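Local coordinates for vacuolar protein sorting-associated protein IST1 (Saccharomyces cerevisiae, PDB 3GGY) that regulates recruitment of the ATPase VPS4 to the ESCRT-III complex during cargo sorting into multivesicular bodies, its N-terminal helical domain being the part described here, at residues 6-9 and 10-14; 16-19 and 20-24; 42-46 and 47-51; 52-55 and 56-60. All coordinates share one frame; numbering follows the deposited sequence.

Interaction 1 of 4, residues 6-9 and 10-14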
loop_
_atom_site.group_PDB
_atom_site.type_symbol
_atom_site.label_atom_id
_atom_site.label_comp_id
_atom_site.label_asym_id
_atom_site.label_seq_id
_atom_site.Cartn_x
_atom_site.Cartn_y
_atom_site.Cartn_z
ATOM N N ILE A 6 -10.058 7.792 -25.911
ATOM C CA ILE A 6 -9.063 8.733 -26.499
ATOM C C ILE A 6 -8.931 9.993 -25.648
ATOM O O ILE A 6 -7.824 10.398 -25.298
ATOM C CB ILE A 6 -9.461 9.137 -27.934
ATOM C CG1 ILE A 6 -9.650 7.882 -28.791
ATOM C CG2 ILE A 6 -8.387 10.032 -28.538
ATOM C CD1 ILE A 6 -10.129 8.166 -30.200
ATOM N N PRO A 7 -10.062 10.636 -25.306
ATOM C CA PRO A 7 -9.980 11.846 -24.487
ATOM C C PRO A 7 -9.278 11.539 -23.170
ATOM O O PRO A 7 -9.345 10.415 -22.667
ATOM C CB PRO A 7 -11.444 12.221 -24.279
ATOM C CG PRO A 7 -12.097 11.724 -25.527
ATOM C CD PRO A 7 -11.456 10.369 -25.704
ATOM N N PHE A 8 -8.604 12.540 -22.619
ATOM C CA PHE A 8 -7.900 12.373 -21.358
ATOM C C PHE A 8 -8.830 11.835 -20.275
ATOM O O PHE A 8 -8.512 10.855 -19.601
ATOM C CB PHE A 8 -7.327 13.710 -20.900
ATOM C CG PHE A 8 -6.737 13.668 -19.525
ATOM C CD1 PHE A 8 -5.509 13.057 -19.300
ATOM C CD2 PHE A 8 -7.423 14.215 -18.451
ATOM C CE1 PHE A 8 -4.975 12.994 -18.020
ATOM C CE2 PHE A 8 -6.897 14.155 -17.165
ATOM C CZ PHE A 8 -5.670 13.543 -16.954
ATOM N N THR A 9 -9.980 12.482 -20.118
ATOM C CA THR A 9 -10.959 12.092 -19.109
ATOM C C THR A 9 -11.400 10.637 -19.216
ATOM O O THR A 9 -11.630 9.980 -18.201
ATOM C CB THR A 9 -12.206 12.996 -19.177
ATOM O OG1 THR A 9 -11.825 14.350 -18.905
ATOM C CG2 THR A 9 -13.243 12.560 -18.149
ATOM N N ILE A 10 -11.518 10.137 -20.442
ATOM C CA ILE A 10 -11.932 8.756 -20.652
ATOM C C ILE A 10 -10.799 7.795 -20.321
ATOM O O ILE A 10 -11.018 6.760 -19.687
ATOM C CB ILE A 10 -12.394 8.529 -22.107
ATOM C CG1 ILE A 10 -13.631 9.384 -22.390
ATOM C CG2 ILE A 10 -12.703 7.060 -22.334
ATOM C CD1 ILE A 10 -14.142 9.293 -23.811
ATOM N N LYS A 11 -9.585 8.136 -20.743
ATOM C CA LYS A 11 -8.434 7.289 -20.466
ATOM C C LYS A 11 -8.177 7.229 -18.963
ATOM O O LYS A 11 -7.792 6.185 -18.436
ATOM C CB LYS A 11 -7.188 7.817 -21.183
ATOM C CG LYS A 11 -7.302 7.824 -22.698
ATOM C CD LYS A 11 -5.941 8.007 -23.363
ATOM C CE LYS A 11 -5.272 9.299 -22.929
ATOM N NZ LYS A 11 -6.084 10.495 -23.290
ATOM N N LEU A 12 -8.394 8.349 -18.277
ATOM C CA LEU A 12 -8.182 8.406 -16.832
ATOM C C LEU A 12 -9.228 7.559 -16.112
ATOM O O LEU A 12 -8.906 6.806 -15.190
ATOM C CB LEU A 12 -8.251 9.855 -16.334
ATOM C CG LEU A 12 -8.075 10.086 -14.827
ATOM C CD1 LEU A 12 -6.720 9.561 -14.371
ATOM C CD2 LEU A 12 -8.201 11.570 -14.520
ATOM N N LYS A 13 -10.481 7.675 -16.543
ATOM C CA LYS A 13 -11.557 6.910 -15.930
ATOM C C LYS A 13 -11.268 5.423 -16.068
ATOM O O LYS A 13 -11.382 4.669 -15.103
ATOM C CB LYS A 13 -12.897 7.238 -16.593
ATOM C CG LYS A 13 -14.079 6.499 -15.979
ATOM C CD LYS A 13 -15.402 6.910 -16.618
ATOM C CE LYS A 13 -15.466 6.509 -18.086
ATOM N NZ LYS A 13 -16.761 6.897 -18.720
ATOM N N THR A 14 -10.891 5.011 -17.276
ATOM C CA THR A 14 -10.573 3.616 -17.558
ATOM C C THR A 14 -9.436 3.142 -16.661
ATOM O O THR A 14 -9.478 2.042 -16.106
ATOM C CB THR A 14 -10.128 3.424 -19.023
ATOM O OG1 THR A 14 -11.182 3.826 -19.903
ATOM C CG2 THR A 14 -9.782 1.967 -19.291
#
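K11 folds back along the chain to place its ammonium on the carbonyl of I6, bridging the N-terminal end of helix 8-46 back to a residue before the N-cap. NZ lies 2.7 Å from I6 O and comes in tilted from the carbonyl plane; two bends near the end of the lysine, at chi3 (-59°) and chi4 (-61°), curl the chain into reach. The carbonyls that follow are served by the backbone. P7, at the N-cap position, offers its O to K11 N (3.0 Å) and only weakly to I10 N, F8 O receives L12 N at 2.8 Å, and T9 O receives K13 N. One turn on, I10 O takes two donors from opposite faces of its plane, T14 N and the hydroxyl OG1 of T14 (2.9 Å). Proline suits its place here, since it has no N-H to offer where a helix is only beginning. Its ring lies beside I10, with CD and I10 CD1 packed tightly at 3.5 Å. F8 and L12, one turn apart and pointing the same way, meet through CE2 and CD2 at 3.9 Å; F8 goes on to L131 and M132 of helix 125-135, L12 to V84 and I87. A carbonyl that precedes the helix thus gains a charged donor, and the positive ammonium held near this N-terminal end probably opposes the helix dipole, a cost that the short bond to I6 may partly repay.

Interaction 2 of 4, residues 16-19 and 20-24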
loop_
_atom_site.group_PDB
_atom_site.type_symbol
_atom_site.label_atom_id
_atom_site.label_comp_id
_atom_site.label_asym_id
_atom_site.label_seq_id
_atom_site.Cartn_x
_atom_site.Cartn_y
_atom_site.Cartn_z
ATOM N N LEU A 16 -8.326 4.472 -13.694
ATOM C CA LEU A 16 -8.722 4.426 -12.293
ATOM C C LEU A 16 -9.604 3.218 -11.989
ATOM O O LEU A 16 -9.447 2.577 -10.953
ATOM C CB LEU A 16 -9.441 5.718 -11.904
ATOM C CG LEU A 16 -8.549 6.962 -11.822
ATOM C CD1 LEU A 16 -9.402 8.207 -11.657
ATOM C CD2 LEU A 16 -7.586 6.823 -10.648
ATOM N N LYS A 17 -10.522 2.899 -12.895
ATOM C CA LYS A 17 -11.396 1.754 -12.672
ATOM C C LYS A 17 -10.606 0.451 -12.616
ATOM O O LYS A 17 -10.884 -0.414 -11.785
ATOM C CB LYS A 17 -12.467 1.673 -13.768
ATOM C CG LYS A 17 -13.572 2.703 -13.608
ATOM C CD LYS A 17 -14.647 2.533 -14.675
ATOM C CE LYS A 17 -15.769 3.542 -14.491
ATOM N NZ LYS A 17 -16.476 3.362 -13.191
ATOM N N MET A 18 -9.620 0.316 -13.497
ATOM C CA MET A 18 -8.793 -0.883 -13.534
ATOM C C MET A 18 -7.918 -0.929 -12.287
ATOM O O MET A 18 -7.717 -1.991 -11.698
ATOM C CB MET A 18 -7.914 -0.890 -14.788
ATOM C CG MET A 18 -7.027 -2.120 -14.938
ATOM S SD MET A 18 -7.889 -3.620 -15.470
ATOM C CE MET A 18 -8.170 -4.443 -13.931
ATOM N N CYS A 19 -7.390 0.223 -11.880
ATOM C CA CYS A 19 -6.554 0.255 -10.683
ATOM C C CYS A 19 -7.352 -0.202 -9.468
ATOM O O CYS A 19 -6.848 -0.946 -8.632
ATOM C CB CYS A 19 -6.007 1.659 -10.435
ATOM S SG CYS A 19 -4.658 2.107 -11.544
ATOM N N ILE A 20 -8.602 0.240 -9.376
ATOM C CA ILE A 20 -9.451 -0.145 -8.254
ATOM C C ILE A 20 -9.698 -1.654 -8.239
ATOM O O ILE A 20 -9.615 -2.293 -7.190
ATOM C CB ILE A 20 -10.796 0.609 -8.302
ATOM C CG1 ILE A 20 -10.556 2.097 -8.025
ATOM C CG2 ILE A 20 -11.762 0.031 -7.275
ATOM C CD1 ILE A 20 -11.783 2.963 -8.183
ATOM N N GLN A 21 -9.985 -2.224 -9.402
ATOM C CA GLN A 21 -10.231 -3.658 -9.481
ATOM C C GLN A 21 -8.975 -4.460 -9.137
ATOM O O GLN A 21 -9.045 -5.455 -8.413
ATOM C CB GLN A 21 -10.732 -4.034 -10.874
ATOM C CG GLN A 21 -12.133 -3.509 -11.199
ATOM C CD GLN A 21 -13.191 -3.960 -10.197
ATOM O OE1 GLN A 21 -13.395 -3.329 -9.156
ATOM N NE2 GLN A 21 -13.865 -5.062 -10.507
ATOM N N ARG A 22 -7.829 -4.018 -9.647
ATOM C CA ARG A 22 -6.565 -4.695 -9.381
ATOM C C ARG A 22 -6.176 -4.570 -7.909
ATOM O O ARG A 22 -5.735 -5.537 -7.296
ATOM C CB ARG A 22 -5.449 -4.124 -10.259
ATOM C CG ARG A 22 -5.629 -4.392 -11.745
ATOM C CD ARG A 22 -5.664 -5.886 -12.032
ATOM N NE ARG A 22 -4.401 -6.539 -11.701
ATOM C CZ ARG A 22 -3.263 -6.344 -12.362
ATOM N NH1 ARG A 22 -3.226 -5.512 -13.395
ATOM N NH2 ARG A 22 -2.161 -6.979 -11.991
ATOM N N LEU A 23 -6.329 -3.379 -7.342
ATOM C CA LEU A 23 -5.992 -3.185 -5.934
ATOM C C LEU A 23 -6.872 -4.064 -5.042
ATOM O O LEU A 23 -6.390 -4.682 -4.090
ATOM C CB LEU A 23 -6.154 -1.712 -5.542
ATOM C CG LEU A 23 -5.031 -0.801 -6.052
ATOM C CD1 LEU A 23 -5.443 0.666 -5.969
ATOM C CD2 LEU A 23 -3.785 -1.058 -5.239
ATOM N N ARG A 24 -8.163 -4.124 -5.347
ATOM C CA ARG A 24 -9.081 -4.941 -4.553
ATOM C C ARG A 24 -8.688 -6.409 -4.627
ATOM O O ARG A 24 -8.685 -7.116 -3.618
ATOM C CB ARG A 24 -10.523 -4.773 -5.052
ATOM C CG ARG A 24 -11.165 -3.436 -4.698
ATOM C CD ARG A 24 -12.583 -3.341 -5.258
ATOM N NE ARG A 24 -13.226 -2.074 -4.919
ATOM C CZ ARG A 24 -14.417 -1.691 -5.374
ATOM N NH1 ARG A 24 -15.102 -2.479 -6.193
ATOM N NH2 ARG A 24 -14.923 -0.519 -5.013
HETATM O O HOH W 1 -13.429 -0.636 -10.752
#
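Torsions of -66° at chi1 and -60° at chi2 curl R22 back over the carbonyl of M18, while M18 leaves the backbone with CG opposite its N (chi1 -179°) and bends at chi2, swinging its methyl to meet the arginine. M18 CE then rests 3.4 Å from R22 CG and close to CD as well, the two chains crossing at a slant. The flexible thioether suits a surface position where it must follow the aliphatic part of an arginine; the charged end continues to E124, with which R22 NH1 forms a salt bridge. Beneath them run regular helical bonds, among them R22 N to M18 O (2.9 Å) and L23 N to C19 O (2.8 Å). K17 O accepts Q21 N and also a proton from a water at 2.8 Å, which donates a second, weak bond to Q21 OE1. On the inner side the branched chains of I20 and L23 lean over carbonyls one turn earlier: I20 CG1 is 3.2 Å from L16 O, and L23 CG is equally near C19 O. With an alanine in place of L23, the C19 carbonyl would probably lose the part of its apolar cover given by CG and CD1, and V122 a packing partner. L16, C19 and I20 face helix 50-82 through L80, C77 and E78, R24 reaches E74 and E78 there by salt bridges, and L16 and C19 also touch L128 and L125 of helix 125-135.

Interaction 3 of 4, residues 42-46 and 47-51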
loop_
_atom_site.group_PDB
_atom_site.type_symbol
_atom_site.label_atom_id
_atom_site.label_comp_id
_atom_site.label_asym_id
_atom_site.label_seq_id
_atom_site.Cartn_x
_atom_site.Cartn_y
_atom_site.Cartn_z
ATOM N N ALA A 42 2.563 -20.847 13.203
ATOM C CA ALA A 42 2.090 -21.694 14.290
ATOM C C ALA A 42 2.712 -23.079 14.182
ATOM O O ALA A 42 3.111 -23.667 15.186
ATOM C CB ALA A 42 0.567 -21.796 14.252
ATOM N N GLN A 43 2.803 -23.594 12.958
ATOM C CA GLN A 43 3.379 -24.915 12.729
ATOM C C GLN A 43 4.871 -24.918 13.060
ATOM O O GLN A 43 5.396 -25.907 13.567
ATOM C CB GLN A 43 3.144 -25.344 11.275
ATOM C CG GLN A 43 3.562 -26.774 10.948
ATOM C CD GLN A 43 2.944 -27.807 11.880
ATOM O OE1 GLN A 43 1.774 -27.711 12.250
ATOM N NE2 GLN A 43 3.731 -28.812 12.251
ATOM N N LEU A 44 5.554 -23.814 12.768
ATOM C CA LEU A 44 6.973 -23.700 13.081
ATOM C C LEU A 44 7.157 -23.722 14.592
ATOM O O LEU A 44 8.105 -24.323 15.099
ATOM C CB LEU A 44 7.553 -22.401 12.510
ATOM C CG LEU A 44 7.713 -22.352 10.990
ATOM C CD1 LEU A 44 8.032 -20.927 10.546
ATOM C CD2 LEU A 44 8.817 -23.308 10.572
ATOM N N LEU A 45 6.243 -23.079 15.313
ATOM C CA LEU A 45 6.329 -23.049 16.767
ATOM C C LEU A 45 6.120 -24.442 17.343
ATOM O O LEU A 45 6.850 -24.861 18.240
ATOM C CB LEU A 45 5.292 -22.082 17.351
ATOM C CG LEU A 45 5.492 -20.599 17.011
ATOM C CD1 LEU A 45 4.302 -19.792 17.511
ATOM C CD2 LEU A 45 6.791 -20.095 17.627
ATOM N N LEU A 46 5.126 -25.158 16.822
ATOM C CA LEU A 46 4.833 -26.507 17.298
ATOM C C LEU A 46 6.016 -27.447 17.106
ATOM O O LEU A 46 6.161 -28.428 17.846
ATOM C CB LEU A 46 3.614 -27.086 16.571
ATOM C CG LEU A 46 2.263 -26.402 16.795
ATOM C CD1 LEU A 46 1.185 -27.159 16.028
ATOM C CD2 LEU A 46 1.931 -26.372 18.286
ATOM N N THR A 47 6.855 -27.153 16.115
ATOM C CA THR A 47 8.016 -27.986 15.827
ATOM C C THR A 47 9.353 -27.419 16.306
ATOM O O THR A 47 10.414 -27.806 15.817
ATOM C CB THR A 47 8.114 -28.319 14.313
ATOM O OG1 THR A 47 8.068 -27.114 13.536
ATOM C CG2 THR A 47 6.968 -29.218 13.903
ATOM N N ASN A 48 9.287 -26.495 17.260
ATOM C CA ASN A 48 10.473 -25.896 17.863
ATOM C C ASN A 48 11.408 -25.123 16.937
ATOM O O ASN A 48 12.593 -24.990 17.235
ATOM C CB ASN A 48 11.277 -26.986 18.584
ATOM C CG ASN A 48 10.450 -27.744 19.615
ATOM O OD1 ASN A 48 10.787 -28.869 19.987
ATOM N ND2 ASN A 48 9.374 -27.128 20.090
ATOM N N LYS A 49 10.885 -24.611 15.825
ATOM C CA LYS A 49 11.706 -23.848 14.886
ATOM C C LYS A 49 11.539 -22.363 15.198
ATOM O O LYS A 49 10.929 -21.614 14.437
ATOM C CB LYS A 49 11.279 -24.153 13.450
ATOM C CG LYS A 49 11.453 -25.622 13.066
ATOM C CD LYS A 49 10.968 -25.892 11.649
ATOM C CE LYS A 49 11.185 -27.344 11.252
ATOM N NZ LYS A 49 10.694 -27.619 9.871
ATOM N N GLU A 50 12.099 -21.953 16.332
ATOM C CA GLU A 50 12.012 -20.574 16.808
ATOM C C GLU A 50 12.588 -19.521 15.873
ATOM O O GLU A 50 11.942 -18.519 15.580
ATOM C CB GLU A 50 12.676 -20.481 18.182
ATOM C CG GLU A 50 12.110 -21.508 19.162
ATOM C CD GLU A 50 10.618 -21.328 19.406
ATOM O OE1 GLU A 50 9.887 -20.967 18.455
ATOM O OE2 GLU A 50 10.166 -21.554 20.550
ATOM N N GLN A 51 13.805 -19.754 15.405
ATOM C CA GLN A 51 14.469 -18.820 14.508
ATOM C C GLN A 51 13.640 -18.582 13.247
ATOM O O GLN A 51 13.398 -17.441 12.860
ATOM C CB GLN A 51 15.861 -19.356 14.141
ATOM C CG GLN A 51 16.694 -18.417 13.294
ATOM C CD GLN A 51 18.128 -18.889 13.142
ATOM O OE1 GLN A 51 18.494 -19.983 13.600
ATOM N NE2 GLN A 51 18.955 -18.064 12.495
#
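T47 turns back on the last turn of helix 8-46, whose carbonyls it meets with both its amide and its hydroxyl. Among the backbone bonds, a Schellman motif ends the helix: K49 N bonds to L44 O at 2.9 Å, and N48 N to L45 O at 3.1 Å. N48 is the C-prime residue with positive phi (61°), a conformation that asparagine tolerates better than most residues other than glycine. T47 N adds weak bonds to Q43 O and L44 O. The polar side-chain contact is made by T47 OG1, which sits between its own backbone N and carbonyl carbon (chi1 53°) and so faces the same two acceptors, 2.9 Å from Q43 O and 3.2 Å from L44 O; its single proton can serve either. The apolar contact is that of L44 CD2 with K49 CD at 3.5 Å, the two side chains crossing at about a right angle, so the lysine gives its methylene chain to the leucine while the ammonium extends past it. Different in kind is the approach of a methyl to a carboxylate oxygen, L45 CD2 to E50 OE1 at 3.3 Å, which is not a hydrogen bond. The turn links the long helices 8-46 and 50-82: L44 and L45 pack on A53 early in the second one, and L45 and E50 lie against S190, with L46 on P183, near the C-terminal end of the modelled chain.

Interaction 4 of 4, residues 52-55 and 56-60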
loop_
_atom_site.group_PDB
_atom_site.type_symbol
_atom_site.label_atom_id
_atom_site.label_comp_id
_atom_site.label_asym_id
_atom_site.label_seq_id
_atom_site.Cartn_x
_atom_site.Cartn_y
_atom_site.Cartn_z
ATOM N N LYS A 52 13.214 -19.663 12.602
ATOM C CA LYS A 52 12.418 -19.555 11.385
ATOM C C LYS A 52 11.085 -18.854 11.656
ATOM O O LYS A 52 10.631 -18.038 10.856
ATOM C CB LYS A 52 12.180 -20.947 10.796
ATOM C CG LYS A 52 13.469 -21.720 10.587
ATOM C CD LYS A 52 13.236 -23.125 10.066
ATOM C CE LYS A 52 12.806 -23.131 8.613
ATOM N NZ LYS A 52 12.751 -24.524 8.088
ATOM N N ALA A 53 10.458 -19.172 12.784
ATOM C CA ALA A 53 9.181 -18.543 13.131
ATOM C C ALA A 53 9.375 -17.032 13.227
ATOM O O ALA A 53 8.536 -16.250 12.767
ATOM C CB ALA A 53 8.663 -19.093 14.458
ATOM N N HIS A 54 10.497 -16.626 13.814
ATOM C CA HIS A 54 10.812 -15.212 13.968
ATOM C C HIS A 54 10.926 -14.548 12.603
ATOM O O HIS A 54 10.318 -13.508 12.356
ATOM C CB HIS A 54 12.127 -15.047 14.733
ATOM C CG HIS A 54 12.386 -13.649 15.200
ATOM N ND1 HIS A 54 12.836 -12.654 14.361
ATOM C CD2 HIS A 54 12.242 -13.078 16.419
ATOM C CE1 HIS A 54 12.960 -11.529 15.043
ATOM N NE2 HIS A 54 12.605 -11.759 16.295
ATOM N N TYR A 55 11.715 -15.153 11.722
ATOM C CA TYR A 55 11.905 -14.623 10.375
ATOM C C TYR A 55 10.573 -14.517 9.645
ATOM O O TYR A 55 10.309 -13.531 8.953
ATOM C CB TYR A 55 12.841 -15.533 9.574
ATOM C CG TYR A 55 14.296 -15.474 9.985
ATOM C CD1 TYR A 55 15.153 -16.547 9.730
ATOM C CD2 TYR A 55 14.830 -14.337 10.590
ATOM C CE1 TYR A 55 16.504 -16.488 10.068
ATOM C CE2 TYR A 55 16.181 -14.267 10.929
ATOM C CZ TYR A 55 17.010 -15.346 10.664
ATOM O OH TYR A 55 18.348 -15.279 10.979
ATOM N N ARG A 56 9.735 -15.535 9.808
ATOM C CA ARG A 56 8.445 -15.569 9.132
ATOM C C ARG A 56 7.529 -14.465 9.637
ATOM O O ARG A 56 6.758 -13.882 8.868
ATOM C CB ARG A 56 7.778 -16.927 9.334
ATOM C CG ARG A 56 6.719 -17.236 8.300
ATOM C CD ARG A 56 7.362 -17.427 6.931
ATOM N NE ARG A 56 7.260 -18.807 6.473
ATOM C CZ ARG A 56 6.148 -19.350 5.991
ATOM N NH1 ARG A 56 5.042 -18.626 5.902
ATOM N NH2 ARG A 56 6.144 -20.617 5.601
ATOM N N VAL A 57 7.605 -14.181 10.933
ATOM C CA VAL A 57 6.784 -13.127 11.511
ATOM C C VAL A 57 7.239 -11.764 10.990
ATOM O O VAL A 57 6.417 -10.899 10.689
ATOM C CB VAL A 57 6.851 -13.165 13.052
ATOM C CG1 VAL A 57 6.247 -11.905 13.646
ATOM C CG2 VAL A 57 6.097 -14.391 13.545
ATOM N N GLU A 58 8.546 -11.570 10.872
ATOM C CA GLU A 58 9.047 -10.300 10.360
ATOM C C GLU A 58 8.472 -10.040 8.969
ATOM O O GLU A 58 8.077 -8.921 8.650
ATOM C CB GLU A 58 10.575 -10.319 10.315
ATOM C CG GLU A 58 11.195 -10.537 11.690
ATOM C CD GLU A 58 12.707 -10.518 11.671
ATOM O OE1 GLU A 58 13.304 -11.309 10.908
ATOM O OE2 GLU A 58 13.298 -9.713 12.426
ATOM N N THR A 59 8.413 -11.085 8.150
ATOM C CA THR A 59 7.880 -10.973 6.798
ATOM C C THR A 59 6.381 -10.692 6.855
ATOM O O THR A 59 5.864 -9.858 6.112
ATOM C CB THR A 59 8.127 -12.275 6.011
ATOM O OG1 THR A 59 9.537 -12.525 5.937
ATOM C CG2 THR A 59 7.565 -12.169 4.602
ATOM N N LEU A 60 5.689 -11.390 7.748
ATOM C CA LEU A 60 4.248 -11.212 7.910
ATOM C C LEU A 60 3.909 -9.774 8.307
ATOM O O LEU A 60 2.927 -9.197 7.835
ATOM C CB LEU A 60 3.731 -12.185 8.977
ATOM C CG LEU A 60 2.268 -12.074 9.416
ATOM C CD1 LEU A 60 1.341 -12.202 8.214
ATOM C CD2 LEU A 60 1.973 -13.164 10.440
#
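A partly exposed side of the first turns of helix 50-82 carries this contact, in which the carboxylate of E58 lies between two aromatic rings from the preceding turn. E58 OE2 comes to the edge of the H54 imidazole, 3.2 Å from CE1, with the carboxylate and ring planes turned 70° apart. Its other oxygen, E58 OE1, lies at the edge of the Y55 ring, 3.4 Å from CD2, and here the planes are only 24° apart. Glutamate fits because it is long enough to span one turn: past CG, which stands opposite the carbonyl carbon (chi1 -60°), the chain runs on extended. The rings are held at their far ends, H54 NE2 by E166 of helix 166-179 and Y55 OH by Q51. With an alanine here in place of E58, the C-H edges of both rings would probably lose their shared acceptor, and H54 would be left to depend more on E166. The backbone bonds are those of a regular helix, such as E58 N to H54 O at 3.0 Å. Y55 O takes two donors from opposite faces of its plane, T59 N at 3.2 Å and T59 OG1 at 3.3 Å. V57 packs onto V169, Y172 and L173 of helix 166-179, while R56 bonds to Q40 of helix 8-46. The ring C-H groups beside the carboxylate are probably drawn to it by a mild electrostatic attraction, and with glutamates at two edges of its ring, H54 would probably hold a proton more readily.

From the N terminus the four contacts follow in series, none nested in or crossing another. Interactions 1 and 2 both belong to helix 8-46, adjoin in sequence with centres 15 Å apart, and set that helix against helix 125-135. Interaction 3 lies at its far end, its centre 52 Å from that of interaction 1, and is the one that closes a loop, the short turn into helix 50-82. Interaction 4 follows at once on that second helix and touches interaction 3 by apolar packing. Together they trace the two-helix hairpin, with helix 166-179 joined on at interaction 4.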